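Local coordinates for hypothetical conserved protein (Geobacillus kaustophilus, PDB 2R5X) that is of unknown function, a member of the YugN-like family that folds as a curved antiparallel sheet packed against two helices, at residues A[8-13]-A[107-112]; A[18-23]-A[38-43]; A[25-30]-A[113-118]; A[78-83]-A[100-105]. The protein carries 1 engineered substitution. All blocks are in the same frame, centred on the assembly; numbering follows the deposited sequence.

Overall arrangement
The chain is a single small unit: an antiparallel sheet covered by helix 17-26 and the C-terminal helix 99-117. Interactions 1, 3 and 4 all use helix 99-117, taking its C-terminal, middle and N-terminal parts in the order 3, 1, 4. Interaction 2 sets helix 17-26 on strand 39-48. Centres of interactions 1 and 3 are about 9 Å apart, and those of 2 and 4 about 18 Å apart, on opposite sides of the chain's centre. Along the chain, interactions 2 and 4 are nested inside the loop closed by interaction 1, and interaction 3 crosses both 1 and 2. The long last helix thus ties early and late parts of the sequence together.

Interaction 1: residues A[8-13]-A[107-112]; sequences TGLENQ and NVLAQV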
loop_
_atom_site.group_PDB
_atom_site.type_symbol
_atom_site.label_atom_id
_atom_site.label_comp_id
_atom_site.label_asym_id
_atom_site.label_seq_id
_atom_site.Cartn_x
_atom_site.Cartn_y
_atom_site.Cartn_z
ATOM N N THR A 8 10.139 -5.667 3.130
ATOM C CA THR A 8 10.112 -4.215 2.938
ATOM C C THR A 8 10.343 -3.487 4.269
ATOM O O THR A 8 10.710 -2.313 4.290
ATOM C CB THR A 8 8.760 -3.736 2.370
ATOM O OG1 THR A 8 7.719 -4.036 3.313
ATOM C CG2 THR A 8 8.457 -4.395 1.007
ATOM N N GLY A 9 10.090 -4.186 5.372
ATOM C CA GLY A 9 10.172 -3.605 6.710
ATOM C C GLY A 9 8.888 -2.955 7.208
ATOM O O GLY A 9 8.829 -2.490 8.352
ATOM N N LEU A 10 7.860 -2.928 6.358
ATOM C CA LEU A 10 6.633 -2.169 6.642
ATOM C C LEU A 10 5.803 -2.750 7.779
ATOM O O LEU A 10 5.165 -2.010 8.531
ATOM C CB LEU A 10 5.778 -2.003 5.373
ATOM C CG LEU A 10 6.392 -1.126 4.268
ATOM C CD1 LEU A 10 5.456 -0.978 3.079
ATOM C CD2 LEU A 10 6.761 0.232 4.811
ATOM N N GLU A 11 5.844 -4.073 7.920
ATOM C CA GLU A 11 5.032 -4.778 8.914
ATOM C C GLU A 11 5.580 -4.647 10.341
ATOM O O GLU A 11 4.972 -5.152 11.286
ATOM C CB GLU A 11 4.911 -6.271 8.555
ATOM C CG GLU A 11 4.539 -6.591 7.103
ATOM C CD GLU A 11 5.747 -6.894 6.222
ATOM O OE1 GLU A 11 6.777 -6.200 6.340
ATOM O OE2 GLU A 11 5.667 -7.826 5.399
ATOM N N ASN A 12 6.722 -3.974 10.488
ATOM C CA ASN A 12 7.461 -3.929 11.758
ATOM C C ASN A 12 7.247 -2.668 12.596
ATOM O O ASN A 12 7.744 -2.582 13.723
ATOM C CB ASN A 12 8.966 -4.140 11.520
ATOM C CG ASN A 12 9.286 -5.489 10.883
ATOM O OD1 ASN A 12 8.632 -6.499 11.158
ATOM N ND2 ASN A 12 10.308 -5.509 10.032
ATOM N N GLN A 13 6.525 -1.693 12.050
ATOM C CA GLN A 13 6.220 -0.475 12.793
ATOM C C GLN A 13 4.821 0.070 12.490
ATOM O O GLN A 13 4.255 -0.175 11.423
ATOM C CB GLN A 13 7.311 0.599 12.591
ATOM C CG GLN A 13 7.099 1.575 11.425
ATOM C CD GLN A 13 7.208 0.916 10.062
ATOM O OE1 GLN A 13 8.276 0.449 9.668
ATOM N NE2 GLN A 13 6.102 0.889 9.331
ATOM N N ASN A 107 10.555 -0.389 -5.729
ATOM C CA ASN A 107 11.081 0.968 -5.566
ATOM C C ASN A 107 10.130 1.877 -4.804
ATOM O O ASN A 107 10.555 2.662 -3.954
ATOM C CB ASN A 107 11.397 1.604 -6.932
ATOM C CG ASN A 107 12.422 0.808 -7.737
ATOM O OD1 ASN A 107 13.118 -0.060 -7.203
ATOM N ND2 ASN A 107 12.508 1.094 -9.030
ATOM N N VAL A 108 8.844 1.775 -5.129
ATOM C CA VAL A 108 7.818 2.591 -4.493
ATOM C C VAL A 108 7.699 2.214 -3.012
ATOM O O VAL A 108 7.602 3.084 -2.149
ATOM C CB VAL A 108 6.463 2.483 -5.241
ATOM C CG1 VAL A 108 5.355 3.183 -4.479
ATOM C CG2 VAL A 108 6.588 3.083 -6.640
ATOM N N LEU A 109 7.753 0.919 -2.718
ATOM C CA LEU A 109 7.691 0.445 -1.332
ATOM C C LEU A 109 8.897 0.892 -0.488
ATOM O O LEU A 109 8.755 1.204 0.699
ATOM C CB LEU A 109 7.511 -1.079 -1.300
ATOM C CG LEU A 109 6.149 -1.544 -1.853
ATOM C CD1 LEU A 109 6.133 -3.034 -2.147
ATOM C CD2 LEU A 109 4.998 -1.145 -0.920
ATOM N N ALA A 110 10.073 0.933 -1.110
ATOM C CA ALA A 110 11.283 1.471 -0.465
ATOM C C ALA A 110 11.113 2.933 -0.049
ATOM O O ALA A 110 11.560 3.340 1.025
ATOM C CB ALA A 110 12.478 1.325 -1.382
ATOM N N GLN A 111 10.450 3.725 -0.884
ATOM C CA GLN A 111 10.201 5.106 -0.513
ATOM C C GLN A 111 9.039 5.253 0.466
ATOM O O GLN A 111 9.023 6.195 1.244
ATOM C CB GLN A 111 10.098 6.040 -1.729
ATOM C CG GLN A 111 8.896 5.858 -2.632
ATOM C CD GLN A 111 9.035 6.610 -3.946
ATOM O OE1 GLN A 111 9.002 6.013 -5.027
ATOM N NE2 GLN A 111 9.198 7.921 -3.859
ATOM N N VAL A 112 8.091 4.316 0.450
ATOM C CA VAL A 112 7.088 4.243 1.521
ATOM C C VAL A 112 7.819 4.060 2.858
ATOM O O VAL A 112 7.607 4.825 3.793
ATOM C CB VAL A 112 6.045 3.103 1.293
ATOM C CG1 VAL A 112 5.197 2.888 2.532
ATOM C CG2 VAL A 112 5.150 3.414 0.108
#
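Leu10 and Thr8 rest on Leu109 and Val112, which packs the loop between strands 3-4 and 14-16 against helix 99-117. The loop holds an ST turn at Thr8. The contact across the two segments is apolar. Leu10 does most of the work, with both of its methyl groups. Its CD2 lies 3.8 Å from Val112 CG1, and its CD1 is almost as close to the same methyl. CD1 also reaches Leu109 CD2 at 4.0 Å. The Leu10 side chain meets both partners at about a right angle. Its forked end spans two residues about one helical turn apart. Val112 presents CG1 because this branch is anti to the backbone N (chi1 169°). Thr8 adds its methyl: CG2 is 4.1 Å from Leu109 CD1 and about as far from Leu109 CB.

Polar contacts tie the loop to the helix and brace its turn. Beyond the two segments, Lys113 NZ bonds to Gly9 O and Gln13 OE1, and so joins the loop to the next turn of the helix. Pro78 and Leu75 of strand 71-84 also touch Leu10, which is thereby held between sheet and helix. In the ST turn, Thr8 turns its methyl to the helix while its OG1 accepts from Leu10 N at 3.2 Å, with an N-H...O angle of 162°.

Interaction 2: residues A[18-23]-A[38-43]; sequences SRLDDI and ERVTYD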
loop_
_atom_site.group_PDB
_atom_site.type_symbol
_atom_site.label_atom_id
_atom_site.label_comp_id
_atom_site.label_asym_id
_atom_site.label_seq_id
_atom_site.Cartn_x
_atom_site.Cartn_y
_atom_site.Cartn_z
ATOM N N SER A 18 -3.422 9.795 9.681
ATOM C CA SER A 18 -3.271 11.082 8.994
ATOM C C SER A 18 -1.886 11.221 8.358
ATOM O O SER A 18 -1.748 11.739 7.246
ATOM C CB SER A 18 -3.520 12.235 9.963
ATOM O OG SER A 18 -2.627 12.166 11.061
ATOM N N ARG A 19 -0.874 10.734 9.066
ATOM C CA ARG A 19 0.499 10.746 8.581
ATOM C C ARG A 19 0.702 9.726 7.461
ATOM O O ARG A 19 1.442 9.986 6.509
ATOM C CB ARG A 19 1.472 10.500 9.735
ATOM C CG ARG A 19 1.288 11.470 10.898
ATOM C CD ARG A 19 2.472 11.454 11.846
ATOM N NE ARG A 19 2.255 12.349 12.981
ATOM C CZ ARG A 19 3.192 12.708 13.854
ATOM N NH1 ARG A 19 4.436 12.258 13.737
ATOM N NH2 ARG A 19 2.884 13.527 14.850
ATOM N N LEU A 20 0.027 8.581 7.571
ATOM C CA LEU A 20 0.052 7.558 6.523
ATOM C C LEU A 20 -0.603 8.067 5.238
ATOM O O LEU A 20 -0.016 7.949 4.154
ATOM C CB LEU A 20 -0.613 6.254 7.000
ATOM C CG LEU A 20 -0.617 5.085 5.997
ATOM C CD1 LEU A 20 0.804 4.686 5.598
ATOM C CD2 LEU A 20 -1.373 3.894 6.563
ATOM N N ASP A 21 -1.803 8.639 5.383
ATOM C CA ASP A 21 -2.570 9.246 4.291
ATOM C C ASP A 21 -1.775 10.269 3.472
ATOM O O ASP A 21 -1.808 10.238 2.238
ATOM C CB ASP A 21 -3.837 9.922 4.831
ATOM C CG ASP A 21 -5.030 8.982 4.906
ATOM O OD1 ASP A 21 -5.154 8.085 4.048
ATOM O OD2 ASP A 21 -5.864 9.156 5.820
ATOM N N ASP A 22 -1.076 11.167 4.168
ATOM C CA ASP A 22 -0.250 12.176 3.514
ATOM C C ASP A 22 0.850 11.526 2.679
ATOM O O ASP A 22 1.058 11.900 1.523
ATOM C CB ASP A 22 0.338 13.143 4.547
ATOM C CG ASP A 22 -0.659 14.202 4.995
ATOM O OD1 ASP A 22 -1.403 14.729 4.138
ATOM O OD2 ASP A 22 -0.694 14.517 6.205
ATOM N N ILE A 23 1.533 10.546 3.270
ATOM C CA ILE A 23 2.617 9.818 2.606
ATOM C C ILE A 23 2.126 9.092 1.345
ATOM O O ILE A 23 2.733 9.225 0.283
ATOM C CB ILE A 23 3.336 8.848 3.589
ATOM C CG1 ILE A 23 4.200 9.651 4.564
ATOM C CG2 ILE A 23 4.210 7.825 2.840
ATOM C CD1 ILE A 23 4.663 8.884 5.770
ATOM N N GLU A 38 -12.427 -2.262 9.085
ATOM C CA GLU A 38 -11.301 -2.760 9.879
ATOM C C GLU A 38 -9.953 -2.348 9.304
ATOM O O GLU A 38 -8.985 -2.164 10.054
ATOM C CB GLU A 38 -11.357 -4.279 10.003
ATOM C CG GLU A 38 -12.548 -4.784 10.798
ATOM C CD GLU A 38 -12.217 -6.017 11.618
ATOM O OE1 GLU A 38 -12.322 -5.932 12.858
ATOM O OE2 GLU A 38 -11.845 -7.058 11.031
ATOM N N ARG A 39 -9.904 -2.199 7.979
ATOM C CA ARG A 39 -8.660 -1.960 7.249
ATOM C C ARG A 39 -8.664 -0.671 6.438
ATOM O O ARG A 39 -9.704 -0.253 5.930
ATOM C CB ARG A 39 -8.364 -3.131 6.304
ATOM C CG ARG A 39 -8.173 -4.476 6.993
ATOM C CD ARG A 39 -7.703 -5.529 6.015
ATOM N NE ARG A 39 -7.360 -6.788 6.677
ATOM C CZ ARG A 39 -6.715 -7.797 6.094
ATOM N NH1 ARG A 39 -6.322 -7.712 4.827
ATOM N NH2 ARG A 39 -6.452 -8.898 6.784
ATOM N N VAL A 40 -7.491 -0.053 6.312
ATOM C CA VAL A 40 -7.279 0.999 5.313
ATOM C C VAL A 40 -6.437 0.427 4.179
ATOM O O VAL A 40 -5.487 -0.312 4.420
ATOM C CB VAL A 40 -6.638 2.304 5.890
ATOM C CG1 VAL A 40 -7.592 2.986 6.861
ATOM C CG2 VAL A 40 -5.274 2.041 6.548
ATOM N N THR A 41 -6.796 0.782 2.949
ATOM C CA THR A 41 -6.194 0.213 1.756
ATOM C C THR A 41 -5.830 1.322 0.776
ATOM O O THR A 41 -6.614 2.251 0.561
ATOM C CB THR A 41 -7.176 -0.762 1.074
ATOM O OG1 THR A 41 -7.630 -1.727 2.031
ATOM C CG2 THR A 41 -6.515 -1.487 -0.068
ATOM N N TYR A 42 -4.640 1.220 0.185
ATOM C CA TYR A 42 -4.171 2.196 -0.794
ATOM C C TYR A 42 -3.671 1.481 -2.030
ATOM O O TYR A 42 -2.885 0.544 -1.926
ATOM C CB TYR A 42 -3.026 3.026 -0.227
ATOM C CG TYR A 42 -3.310 3.672 1.097
ATOM C CD1 TYR A 42 -3.817 4.967 1.166
ATOM C CD2 TYR A 42 -3.061 2.991 2.290
ATOM C CE1 TYR A 42 -4.051 5.572 2.395
ATOM C CE2 TYR A 42 -3.319 3.572 3.515
ATOM C CZ TYR A 42 -3.807 4.862 3.562
ATOM O OH TYR A 42 -4.045 5.434 4.784
ATOM N N ASP A 43 -4.119 1.928 -3.198
ATOM C CA ASP A 43 -3.714 1.308 -4.460
ATOM C C ASP A 43 -2.957 2.299 -5.319
ATOM O O ASP A 43 -3.354 3.457 -5.425
ATOM C CB ASP A 43 -4.931 0.832 -5.256
ATOM C CG ASP A 43 -5.500 -0.471 -4.750
ATOM O OD1 ASP A 43 -4.918 -1.077 -3.828
ATOM O OD2 ASP A 43 -6.548 -0.890 -5.289
#
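Tyr42 meets Asp21 and Leu20 with the hydroxyl end of its ring. The phenol OH donates a hydrogen bond to Asp21 OD1 at 3.0 Å. This oxygen lies at the edge of the ring, in its plane, and is 3.2 Å from Tyr42 CE1. The carboxylate is steeply turned from the ring. The hydroxyl comes to OD1 from above the carboxylate plane, 64° out of it. Leu20 touches the other ortho carbon: its CD2 is 3.6 Å from Tyr42 CE2 and equally near Tyr42 OH. The polar end of the tyrosine thus has a carboxylate oxygen by one ring carbon and a leucine methyl by the other. Leu20 CD2 also makes a looser contact with Val40 CG2, at 4.3 Å.

Leu20 CG stands anti to the backbone N (chi1 -178°), and this carries its branched end to the strand. The other carboxylate oxygen of Asp21, OD2, forms a salt bridge with Arg31. The arginine therefore probably helps to keep the carboxylate charged and in place for the tyrosine.

Helix segment 18-23 and strand 39-43 run nearly parallel, with axes 12° apart in direction and 10.6 Å apart at the closest. Leu17 and Met24 of helix 17-26 also touch Tyr42, while Leu20 reaches on to Ile73 and Leu75 of strand 71-84. The helix therefore lies over the sheet, with strand 30-32 beside strand 39-48.

Interaction 3: residues A[25-30]-A[113-118]; sequences ERLGFV and KSELEK
A bend at chi3 (72°) of Arg26 and a bend at chi2 (-49°) of Glu115 bring the guanidinium of one to the carboxylate of the other. Their salt bridge runs from Arg26 NH2 to Glu115 OE1, modelled at 2.5 Å. That length is very short and the hydrogen bond is weak, with an N-H...O angle of 117°. Arg26 was deposited in two conformers, so the exact fit is doubtful. Glu115 comes to the edge of the guanidinium, near its plane, and the two flat groups are close to perpendicular. One nitrogen and one oxygen make the contact.

Helix 17-26 ends just here in a Schellman motif. Gly28, with positive phi, is its C-prime residue: Phe29 N bonds to Met24 O, and Gly28 N bonds weakly to Glu25 O. Leu27, the first residue past the helix, sends CD1 to within 4.4 Å of Glu115 CG, in the aliphatic part of that side chain, and also touches Val112. Ile23 of helix 17-26 packs on Glu115 as well.

Glu115 has a second partner. Lys118 NZ donates to Glu115 OE2 at 3.0 Å, on the syn side and somewhat out of the carboxylate plane, which extends the network to Arg26, Glu115 and Lys118.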
loop_
_atom_site.group_PDB
_atom_site.type_symbol
_atom_site.label_atom_id
_atom_site.label_comp_id
_atom_site.label_asym_id
_atom_site.label_seq_id
_atom_site.Cartn_x
_atom_site.Cartn_y
_atom_site.Cartn_z
ATOM N N GLU A 25 -0.664 9.537 -0.587
ATOM C CA GLU A 25 -1.101 10.448 -1.654
ATOM C C GLU A 25 0.091 11.028 -2.422
ATOM O O GLU A 25 0.045 11.169 -3.647
ATOM C CB GLU A 25 -1.958 11.586 -1.093
ATOM C CG GLU A 25 -2.791 12.298 -2.155
ATOM C CD GLU A 25 -2.770 13.811 -2.019
ATOM O OE1 GLU A 25 -2.979 14.321 -0.897
ATOM O OE2 GLU A 25 -2.551 14.494 -3.043
ATOM N N ARG A 26 1.149 11.329 -1.697
ATOM C CA ARG A 26 2.390 11.846 -2.233
ATOM C C ARG A 26 3.067 10.856 -3.132
ATOM O O ARG A 26 3.684 11.199 -4.090
ATOM C CB ARG A 26 3.335 12.137 -1.085
ATOM C CG ARG A 26 3.915 13.453 -1.081
ATOM C CD ARG A 26 4.238 13.880 0.308
ATOM N NE ARG A 26 5.369 13.185 0.898
ATOM C CZ ARG A 26 5.459 12.974 2.189
ATOM N NH1 ARG A 26 4.503 13.399 2.961
ATOM N NH2 ARG A 26 6.463 12.340 2.699
ATOM N N LEU A 27 2.958 9.597 -2.780
ATOM C CA LEU A 27 3.631 8.541 -3.529
ATOM C C LEU A 27 2.758 7.889 -4.590
ATOM O O LEU A 27 3.095 6.825 -5.110
ATOM C CB LEU A 27 4.235 7.502 -2.583
ATOM C CG LEU A 27 5.228 8.090 -1.565
ATOM C CD1 LEU A 27 5.715 7.021 -0.618
ATOM C CD2 LEU A 27 6.397 8.768 -2.241
ATOM N N GLY A 28 1.650 8.541 -4.923
ATOM C CA GLY A 28 0.812 8.120 -6.047
ATOM C C GLY A 28 -0.294 7.123 -5.733
ATOM O O GLY A 28 -0.910 6.579 -6.649
ATOM N N PHE A 29 -0.558 6.895 -4.450
ATOM C CA PHE A 29 -1.603 5.956 -4.033
ATOM C C PHE A 29 -2.931 6.683 -3.875
ATOM O O PHE A 29 -2.965 7.846 -3.473
ATOM C CB PHE A 29 -1.252 5.281 -2.699
ATOM C CG PHE A 29 -0.108 4.310 -2.773
ATOM C CD1 PHE A 29 -0.346 2.936 -2.840
ATOM C CD2 PHE A 29 1.207 4.762 -2.744
ATOM C CE1 PHE A 29 0.704 2.037 -2.904
ATOM C CE2 PHE A 29 2.267 3.870 -2.802
ATOM C CZ PHE A 29 2.024 2.506 -2.882
ATOM N N VAL A 30 -4.024 5.995 -4.196
ATOM C CA VAL A 30 -5.366 6.473 -3.845
ATOM C C VAL A 30 -6.014 5.467 -2.884
ATOM O O VAL A 30 -5.641 4.288 -2.887
ATOM C CB VAL A 30 -6.263 6.709 -5.095
ATOM C CG1 VAL A 30 -5.638 7.757 -6.016
ATOM C CG2 VAL A 30 -6.534 5.405 -5.854
ATOM N N LYS A 113 8.703 3.066 2.914
ATOM C CA LYS A 113 9.471 2.759 4.118
ATOM C C LYS A 113 10.349 3.932 4.592
ATOM O O LYS A 113 10.364 4.243 5.784
ATOM C CB LYS A 113 10.302 1.486 3.906
ATOM C CG LYS A 113 11.176 1.064 5.088
ATOM C CD LYS A 113 10.361 0.624 6.291
ATOM C CE LYS A 113 11.268 0.385 7.489
ATOM N NZ LYS A 113 10.560 -0.268 8.624
ATOM N N SER A 114 11.041 4.577 3.648
ATOM C CA SER A 114 11.908 5.731 3.924
ATOM C C SER A 114 11.134 6.905 4.513
ATOM O O SER A 114 11.597 7.555 5.449
ATOM C CB SER A 114 12.627 6.175 2.643
ATOM O OG SER A 114 13.436 7.320 2.864
ATOM N N GLU A 115 9.954 7.176 3.950
ATOM C CA GLU A 115 9.082 8.242 4.457
ATOM C C GLU A 115 8.544 7.950 5.860
ATOM O O GLU A 115 8.392 8.870 6.664
ATOM C CB GLU A 115 7.917 8.540 3.500
ATOM C CG GLU A 115 8.311 9.220 2.182
ATOM C CD GLU A 115 9.228 10.423 2.370
ATOM O OE1 GLU A 115 8.784 11.441 2.944
ATOM O OE2 GLU A 115 10.394 10.342 1.935
ATOM N N LEU A 116 8.267 6.680 6.154
ATOM C CA LEU A 116 7.780 6.297 7.480
ATOM C C LEU A 116 8.890 6.364 8.531
ATOM O O LEU A 116 8.635 6.717 9.681
ATOM C CB LEU A 116 7.128 4.906 7.460
ATOM C CG LEU A 116 5.806 4.721 6.691
ATOM C CD1 LEU A 116 5.494 3.250 6.577
ATOM C CD2 LEU A 116 4.635 5.449 7.334
ATOM N N GLU A 117 10.117 6.044 8.117
ATOM C CA GLU A 117 11.302 6.130 8.982
ATOM C C GLU A 117 11.647 7.562 9.398
ATOM O O GLU A 117 12.219 7.781 10.469
ATOM C CB GLU A 117 12.516 5.475 8.309
ATOM C CG GLU A 117 12.553 3.945 8.390
ATOM C CD GLU A 117 12.729 3.417 9.812
ATOM O OE1 GLU A 117 13.509 4.010 10.588
ATOM O OE2 GLU A 117 12.089 2.399 10.151
ATOM N N LYS A 118 11.280 8.528 8.554
ATOM C CA LYS A 118 11.569 9.943 8.791
ATOM C C LYS A 118 10.710 10.573 9.882
ATOM O O LYS A 118 11.052 11.630 10.412
ATOM C CB LYS A 118 11.402 10.743 7.502
ATOM C CG LYS A 118 12.540 10.583 6.522
ATOM C CD LYS A 118 12.188 11.218 5.195
ATOM C CE LYS A 118 13.352 11.122 4.243
ATOM N NZ LYS A 118 12.981 11.606 2.901
#

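Interaction 4: residues A[78-83]-A[100-105]; sequences PIMGKH and SLVSQC. Engineered in segment 78-83: Met80 (natural residue Leu).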
loop_
_atom_site.group_PDB
_atom_site.type_symbol
_atom_site.label_atom_id
_atom_site.label_comp_id
_atom_site.label_asym_id
_atom_site.label_seq_id
_atom_site.Cartn_x
_atom_site.Cartn_y
_atom_site.Cartn_z
ATOM N N PRO A 78 2.600 -5.878 1.691
ATOM C CA PRO A 78 2.103 -5.317 0.429
ATOM C C PRO A 78 1.980 -6.361 -0.657
ATOM O O PRO A 78 2.763 -7.322 -0.686
ATOM C CB PRO A 78 3.177 -4.290 0.053
ATOM C CG PRO A 78 3.880 -3.990 1.335
ATOM C CD PRO A 78 3.913 -5.308 2.041
ATOM N N ILE A 79 0.987 -6.184 -1.526
ATOM C CA ILE A 79 0.747 -7.109 -2.630
ATOM C C ILE A 79 0.669 -6.386 -3.972
ATOM O O ILE A 79 0.486 -5.166 -4.010
ATOM C CB ILE A 79 -0.533 -7.989 -2.427
ATOM C CG1 ILE A 79 -1.810 -7.141 -2.382
ATOM C CG2 ILE A 79 -0.416 -8.847 -1.175
ATOM C CD1 ILE A 79 -3.014 -7.818 -3.008
ATOM N N MET A 80 0.841 -7.139 -5.061
ATOM C CA MET A 80 0.516 -6.643 -6.399
ATOM C C MET A 80 -0.608 -7.476 -6.992
ATOM O O MET A 80 -0.442 -8.673 -7.247
ATOM C CB MET A 80 1.726 -6.652 -7.342
ATOM C CG MET A 80 1.631 -5.600 -8.450
ATOM S SD MET A 80 2.792 -5.744 -9.827
ATOM C CE MET A 80 4.334 -6.126 -9.066
ATOM N N GLY A 81 -1.753 -6.836 -7.199
ATOM C CA GLY A 81 -2.879 -7.477 -7.870
ATOM C C GLY A 81 -2.874 -7.236 -9.368
ATOM O O GLY A 81 -2.204 -6.328 -9.864
ATOM N N LYS A 82 -3.640 -8.052 -10.082
ATOM C CA LYS A 82 -3.692 -8.011 -11.528
ATOM C C LYS A 82 -5.139 -8.122 -12.004
ATOM O O LYS A 82 -5.860 -9.041 -11.609
ATOM C CB LYS A 82 -2.874 -9.169 -12.093
ATOM C CG LYS A 82 -2.797 -9.223 -13.601
ATOM C CD LYS A 82 -2.160 -10.529 -14.045
ATOM C CE LYS A 82 -1.481 -10.369 -15.385
ATOM N NZ LYS A 82 -0.814 -11.625 -15.813
ATOM N N HIS A 83 -5.550 -7.183 -12.851
ATOM C CA HIS A 83 -6.878 -7.212 -13.472
ATOM C C HIS A 83 -6.808 -7.100 -15.001
ATOM O O HIS A 83 -6.360 -6.085 -15.537
ATOM C CB HIS A 83 -7.746 -6.092 -12.894
ATOM C CG HIS A 83 -9.086 -5.969 -13.541
ATOM N ND1 HIS A 83 -10.138 -6.805 -13.236
ATOM C CD2 HIS A 83 -9.549 -5.102 -14.472
ATOM C CE1 HIS A 83 -11.189 -6.464 -13.960
ATOM N NE2 HIS A 83 -10.859 -5.432 -14.716
ATOM N N SER A 100 9.804 -5.946 -14.779
ATOM C CA SER A 100 9.947 -4.486 -14.734
ATOM C C SER A 100 8.954 -3.839 -13.774
ATOM O O SER A 100 9.302 -2.915 -13.038
ATOM C CB SER A 100 9.767 -3.883 -16.130
ATOM O OG SER A 100 8.488 -4.194 -16.655
ATOM N N LEU A 101 7.721 -4.326 -13.790
ATOM C CA LEU A 101 6.678 -3.786 -12.920
ATOM C C LEU A 101 6.915 -4.174 -11.459
ATOM O O LEU A 101 6.666 -3.378 -10.554
ATOM C CB LEU A 101 5.299 -4.243 -13.388
ATOM C CG LEU A 101 4.295 -3.114 -13.525
ATOM C CD1 LEU A 101 3.404 -3.368 -14.725
ATOM C CD2 LEU A 101 3.494 -2.968 -12.246
ATOM N N VAL A 102 7.423 -5.387 -11.252
ATOM C CA VAL A 102 7.874 -5.861 -9.937
ATOM C C VAL A 102 8.954 -4.970 -9.341
ATOM O O VAL A 102 8.898 -4.618 -8.155
ATOM C CB VAL A 102 8.372 -7.324 -10.021
ATOM C CG1 VAL A 102 9.053 -7.775 -8.719
ATOM C CG2 VAL A 102 7.222 -8.235 -10.364
ATOM N N SER A 103 9.922 -4.593 -10.176
ATOM C CA SER A 103 11.010 -3.713 -9.761
ATOM C C SER A 103 10.517 -2.315 -9.398
ATOM O O SER A 103 10.956 -1.753 -8.397
ATOM C CB SER A 103 12.096 -3.646 -10.840
ATOM O OG SER A 103 12.649 -4.933 -11.062
ATOM N N GLN A 104 9.599 -1.773 -10.199
ATOM C CA GLN A 104 8.975 -0.475 -9.929
ATOM C C GLN A 104 8.211 -0.460 -8.603
ATOM O O GLN A 104 8.300 0.507 -7.837
ATOM C CB GLN A 104 8.044 -0.074 -11.082
ATOM C CG GLN A 104 8.779 0.408 -12.326
ATOM C CD GLN A 104 7.900 0.483 -13.557
ATOM O OE1 GLN A 104 6.871 1.159 -13.563
ATOM N NE2 GLN A 104 8.316 -0.199 -14.620
ATOM N N CYS A 105 7.469 -1.532 -8.335
ATOM C CA CYS A 105 6.721 -1.657 -7.082
ATOM C C CYS A 105 7.657 -1.786 -5.889
ATOM O O CYS A 105 7.405 -1.214 -4.836
ATOM C CB CYS A 105 5.764 -2.846 -7.127
ATOM S SG CYS A 105 4.385 -2.649 -8.260
#
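Met80 sends its thioether end into a hollow on helix 99-117 lined by Leu101, Val102 and Cys105. Met80 is an engineered residue, leucine in the natural protein, so the fit describes this construct. Its side chain is the bump here. CG is anti to the backbone N (chi1 -153°) and the chain runs on extended to the sulfur, then bends at chi3 (-43°). This bend lays the terminal methyl on the helix surface.

Each wall of the hollow meets a different part of the methionine. Leu101 touches the sulfur: its CD2 is 3.7 Å from Met80 SD, and the two side chains approach at a slant. Cys105, one turn further on, presents its SG to the methyl, 3.6 Å from Met80 CE. The same SG lies 3.8 Å from Met80 SD, which puts the two sulfurs side by side in simple packing. Val102 closes the hollow. Met80 CE sits 3.7 Å from Val102 CA, close to the helix backbone, and 3.8 Å from Val102 CG2. The methyl is thus set between the valine and the cysteine.

Around the hollow, Phe5 touches both Met80 and Cys105, and Leu3 of strand 3-4 touches Met80 and Val102. Leu101 and Cys105 both reach Tyr46; Leu101 also touches Tyr53, and Cys105 touches Leu55, both of strand 51-61. Strand 79-83 and helix 100-105 run at 140° in direction, with axes 10.3 Å apart at the closest. That is a helix laid over one face of an antiparallel sheet, the layered alpha/beta packing of this YugN-like protein.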